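PDB 2I5G: amidohydrolase, which probably acts as a metal-dependent dipeptidase of the membrane dipeptidase (M19) family, built on a TIM-barrel fold. Local coordinates for residues A[168-173]-A[202-207]; A[196-201]-A[206-211]. The protein carries 2 engineered substitutions. All coordinates share one frame; numbering follows the deposited sequence.

Interaction 1 (A[168-173]-A[202-207]); sequences VILESK and ADHGGF
Ile169 and His204 face each other where two helices end, their CA atoms 7.2 Å apart: 168-171 is the last turn of one helix, and 202-203 closes another just before His204 leaves helical geometry. No hydrogen bond crosses between the two segments, and the contact is made by three side chains. Ile169 points at the other segment and touches with its CG2 branch, which lies 3.6 Å from His204 CB and 3.9 Å from CG of the same histidine. That methyl stands anti to the isoleucine backbone N, while CG1 sits beside that nitrogen, anti to the carbonyl carbon, and the two side chains meet at about a right angle. Leu170 starts off to one side of the line between the segments, but its end draws closer and meets the imidazole obliquely, bringing CD1 to 3.5 Å from His204 NE2 and 3.7 Å from CD2. The two aliphatic chains thus divide the histidine between them, Ile169 at its root and Leu170 at the far end of the ring. What fixes the ring's rotation lies one turn back: His204 ND1 is hydrogen-bonded to the carbonyl of Phe200, and the two rings meet, their planes inclined by about 35°. Ile169 is buried, whereas Leu170 and His204 are exposed, so the contact runs from interior to surface. It joins the C-terminal ends of two helices on the outside of the barrel, 162-171 and 195-203, through the residue that follows the second. Beneath them, Ile169 packs on Val176, just ahead of strand 177-181, and Phe207 begins the neighbouring strand 207-210.

Interaction 2 (A[196-201]-A[206-211]); sequences EELKFI and GFVGVT
Ile201 carries most of this contact, reaching from the last turns of helix 195-203 onto the start of strand 207-210. Its CG2 methyl meets Val208 CG2 at 3.7 Å. The longer branch, with CG1 anti to the backbone N (chi1 -172°) and the chain fully extended, runs over the backbone of the strand, where CD1 lies 3.5 Å from Phe207 O. On the way, CG1 passes 3.8 Å from Gly206 CA. One turn earlier along the helix, Leu198 adds a looser apolar touch, its CD2 4.3 Å from Val208 CG1. The two methyls of Val208 are therefore shared between two helix residues, CG2 going to Ile201 and CG1 to Leu198. All of the touching residues are buried. The axes of helix segment and strand approach to 9.0 Å, with their directions 133° apart, as the chain reverses through the short turn after the helix. The first side-chain bond of Phe207 points away from the helix, and its ring meets that of Trp315, the planes inclined by about 50°. Further out, backbone hydrogen bonds tie Phe207 to Val176 and Tyr178, and Val208 to Ala243 and Gly245, which sets the strand between 177-181 and 244-246. Val208 packs on Val239 of helix 225-239, and Ile201 on Tyr178. This is the helix-to-strand half of a beta-alpha-beta unit, 177-181, 195-203 and 207-210, with the helix laid over the parallel sheet of the TIM barrel.

Both interactions draw on helix 195-203, interaction 2 through Leu198 and Ile201 within it, interaction 1 through the histidine just after its end; their segments overlap at Gly206 and Phe207, which touch across interaction 2 alone. Interaction 2 is wholly buried and binds the helix to the next strand by aliphatic packing. Interaction 1, further from the chain's centre, joins the helix end to the last turn of 162-171, with Ile169 and Leu170 both approaching the histidine from one side of its ring and two of three touching residues exposed. The packing is continuous, since Ile169 CD1 comes within 3.9 Å of Ile201 CB. Packing between helix ends outside thus passes directly into helix-on-sheet packing inside.

Interaction 1 (A[168-173]-A[202-207])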
# COMPACT_ATOMS: atom_id res chain seq x y z
N VAL A 168 -1.30 -16.64 1.14
CA VAL A 168 -2.38 -16.49 2.11
C VAL A 168 -2.98 -17.85 2.49
O VAL A 168 -3.29 -18.10 3.65
CB VAL A 168 -3.49 -15.55 1.56
CG1 VAL A 168 -4.69 -15.52 2.51
CG2 VAL A 168 -2.93 -14.14 1.39
N ILE A 169 -3.16 -18.72 1.51
CA ILE A 169 -3.73 -20.04 1.79
C ILE A 169 -2.80 -20.83 2.71
O ILE A 169 -3.25 -21.56 3.60
CB ILE A 169 -3.96 -20.86 0.50
CG1 ILE A 169 -4.94 -20.12 -0.42
CG2 ILE A 169 -4.49 -22.25 0.85
CD1 ILE A 169 -5.12 -20.76 -1.77
N LEU A 170 -1.50 -20.68 2.48
CA LEU A 170 -0.49 -21.38 3.26
C LEU A 170 -0.24 -20.77 4.63
O LEU A 170 0.26 -21.44 5.53
CB LEU A 170 0.82 -21.38 2.46
CG LEU A 170 1.33 -22.65 1.75
CD1 LEU A 170 0.19 -23.58 1.38
CD2 LEU A 170 2.12 -22.22 0.53
N GLU A 171 -0.60 -19.50 4.80
CA GLU A 171 -0.38 -18.78 6.06
C GLU A 171 -1.54 -18.83 7.06
O GLU A 171 -1.31 -18.91 8.27
CB GLU A 171 -0.02 -17.32 5.74
CG GLU A 171 -0.12 -16.32 6.89
CD GLU A 171 1.03 -16.42 7.88
OE1 GLU A 171 2.20 -16.43 7.44
OE2 GLU A 171 0.76 -16.48 9.10
N SER A 172 -2.78 -18.78 6.58
CA SER A 172 -3.92 -18.79 7.49
C SER A 172 -4.11 -20.15 8.12
O SER A 172 -3.89 -21.19 7.49
CB SER A 172 -5.20 -18.40 6.76
OG SER A 172 -5.65 -19.46 5.94
N LYS A 173 -4.54 -20.14 9.38
CA LYS A 173 -4.78 -21.36 10.14
C LYS A 173 -6.26 -21.69 10.12
O LYS A 173 -6.73 -22.62 10.77
CB LYS A 173 -4.29 -21.18 11.58
CG LYS A 173 -2.79 -21.00 11.66
CD LYS A 173 -2.34 -20.57 13.03
CE LYS A 173 -0.84 -20.40 13.02
NZ LYS A 173 -0.34 -19.85 14.30
N ALA A 202 -8.88 -26.10 -2.26
CA ALA A 202 -9.75 -27.09 -1.64
C ALA A 202 -8.91 -28.07 -0.81
O ALA A 202 -9.31 -28.47 0.29
CB ALA A 202 -10.54 -27.84 -2.72
N ASP A 203 -7.75 -28.46 -1.34
CA ASP A 203 -6.88 -29.39 -0.62
C ASP A 203 -6.48 -28.83 0.73
O ASP A 203 -6.28 -29.59 1.68
CB ASP A 203 -5.63 -29.71 -1.44
CG ASP A 203 -5.90 -30.74 -2.52
OD1 ASP A 203 -6.61 -31.73 -2.23
OD2 ASP A 203 -5.39 -30.58 -3.65
N HIS A 204 -6.35 -27.51 0.82
CA HIS A 204 -5.98 -26.86 2.06
C HIS A 204 -7.20 -26.45 2.89
O HIS A 204 -7.15 -25.47 3.63
CB HIS A 204 -5.08 -25.65 1.78
CG HIS A 204 -3.73 -26.01 1.25
ND1 HIS A 204 -3.52 -26.42 -0.05
CD2 HIS A 204 -2.52 -26.08 1.87
CE1 HIS A 204 -2.25 -26.73 -0.21
NE2 HIS A 204 -1.62 -26.53 0.93
N GLY A 205 -8.28 -27.21 2.76
CA GLY A 205 -9.49 -26.93 3.51
C GLY A 205 -10.20 -25.65 3.13
O GLY A 205 -11.02 -25.14 3.89
N GLY A 206 -9.90 -25.14 1.94
CA GLY A 206 -10.52 -23.91 1.48
C GLY A 206 -11.95 -24.05 0.98
O GLY A 206 -12.50 -25.15 0.89
N PHE A 207 -12.55 -22.91 0.63
CA PHE A 207 -13.92 -22.88 0.15
C PHE A 207 -13.98 -22.08 -1.14
O PHE A 207 -13.14 -21.20 -1.36
CB PHE A 207 -14.82 -22.22 1.21
CG PHE A 207 -16.28 -22.31 0.91
CD1 PHE A 207 -16.96 -23.52 1.05
CD2 PHE A 207 -16.98 -21.20 0.45
CE1 PHE A 207 -18.31 -23.61 0.73
CE2 PHE A 207 -18.33 -21.29 0.12
CZ PHE A 207 -18.99 -22.49 0.27

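Interaction 2 (A[196-201]-A[206-211])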
# COMPACT_ATOMS: atom_id res chain seq x y z
N GLU A 196 -5.61 -25.99 -11.30
CA GLU A 196 -4.58 -26.19 -10.29
C GLU A 196 -4.88 -25.34 -9.06
O GLU A 196 -4.72 -25.79 -7.93
CB GLU A 196 -3.19 -25.86 -10.85
CG GLU A 196 -3.17 -24.66 -11.81
CD GLU A 196 -3.46 -25.03 -13.26
OE1 GLU A 196 -2.55 -25.54 -13.95
OE2 GLU A 196 -4.60 -24.81 -13.72
N GLU A 197 -5.32 -24.11 -9.30
CA GLU A 197 -5.64 -23.18 -8.21
C GLU A 197 -6.84 -23.65 -7.40
O GLU A 197 -6.82 -23.63 -6.17
CB GLU A 197 -5.93 -21.80 -8.77
CG GLU A 197 -4.72 -21.04 -9.22
CD GLU A 197 -5.05 -19.64 -9.67
OE1 GLU A 197 -5.61 -19.48 -10.78
OE2 GLU A 197 -4.77 -18.69 -8.90
N LEU A 198 -7.90 -24.04 -8.10
CA LEU A 198 -9.11 -24.51 -7.45
C LEU A 198 -8.84 -25.77 -6.64
O LEU A 198 -9.43 -25.97 -5.59
CB LEU A 198 -10.18 -24.80 -8.50
CG LEU A 198 -10.68 -23.60 -9.31
CD1 LEU A 198 -11.58 -24.11 -10.41
CD2 LEU A 198 -11.44 -22.62 -8.40
N LYS A 199 -7.94 -26.61 -7.13
CA LYS A 199 -7.62 -27.85 -6.44
C LYS A 199 -6.75 -27.57 -5.23
O LYS A 199 -6.88 -28.23 -4.19
CB LYS A 199 -6.91 -28.82 -7.39
CG LYS A 199 -6.39 -30.09 -6.72
CD LYS A 199 -5.83 -31.08 -7.74
CE LYS A 199 -4.80 -32.02 -7.12
NZ LYS A 199 -5.35 -32.81 -5.98
N PHE A 200 -5.89 -26.58 -5.37
CA PHE A 200 -4.98 -26.19 -4.29
C PHE A 200 -5.70 -25.57 -3.09
O PHE A 200 -5.32 -25.81 -1.95
CB PHE A 200 -3.94 -25.20 -4.83
CG PHE A 200 -2.83 -24.87 -3.84
CD1 PHE A 200 -1.68 -25.64 -3.80
CD2 PHE A 200 -2.96 -23.80 -2.97
CE1 PHE A 200 -0.66 -25.35 -2.89
CE2 PHE A 200 -1.95 -23.50 -2.05
CZ PHE A 200 -0.80 -24.27 -2.01
N ILE A 201 -6.74 -24.78 -3.34
CA ILE A 201 -7.43 -24.15 -2.22
C ILE A 201 -8.36 -25.13 -1.52
O ILE A 201 -8.60 -25.00 -0.32
CB ILE A 201 -8.25 -22.91 -2.66
CG1 ILE A 201 -8.79 -22.20 -1.41
CG2 ILE A 201 -9.40 -23.32 -3.58
CD1 ILE A 201 -9.63 -20.97 -1.71
N GLY A 206 -9.90 -25.14 1.94
CA GLY A 206 -10.52 -23.91 1.48
C GLY A 206 -11.95 -24.05 0.98
O GLY A 206 -12.50 -25.15 0.89
N PHE A 207 -12.55 -22.91 0.63
CA PHE A 207 -13.92 -22.88 0.15
C PHE A 207 -13.98 -22.08 -1.14
O PHE A 207 -13.14 -21.20 -1.36
CB PHE A 207 -14.82 -22.22 1.21
CG PHE A 207 -16.28 -22.31 0.91
CD1 PHE A 207 -16.96 -23.52 1.05
CD2 PHE A 207 -16.98 -21.20 0.45
CE1 PHE A 207 -18.31 -23.61 0.73
CE2 PHE A 207 -18.33 -21.29 0.12
CZ PHE A 207 -18.99 -22.49 0.27
N VAL A 208 -14.95 -22.37 -1.99
CA VAL A 208 -15.08 -21.65 -3.26
C VAL A 208 -16.51 -21.32 -3.63
O VAL A 208 -17.32 -22.22 -3.85
CB VAL A 208 -14.48 -22.45 -4.43
CG1 VAL A 208 -14.76 -21.73 -5.75
CG2 VAL A 208 -12.98 -22.66 -4.21
N GLY A 209 -16.82 -20.03 -3.71
CA GLY A 209 -18.15 -19.61 -4.10
C GLY A 209 -18.11 -19.26 -5.59
O GLY A 209 -17.35 -18.37 -6.00
N VAL A 210 -18.90 -19.96 -6.40
CA VAL A 210 -18.93 -19.72 -7.84
C VAL A 210 -19.82 -18.53 -8.15
O VAL A 210 -20.93 -18.42 -7.63
CB VAL A 210 -19.45 -20.95 -8.60
CG1 VAL A 210 -19.31 -20.73 -10.09
CG2 VAL A 210 -18.69 -22.19 -8.17
N THR A 211 -19.32 -17.64 -9.00
CA THR A 211 -20.04 -16.44 -9.39
C THR A 211 -20.67 -16.57 -10.78
O THR A 211 -20.45 -17.56 -11.48
CB THR A 211 -19.12 -15.20 -9.38
OG1 THR A 211 -19.90 -14.02 -9.54
CG2 THR A 211 -18.10 -15.29 -10.52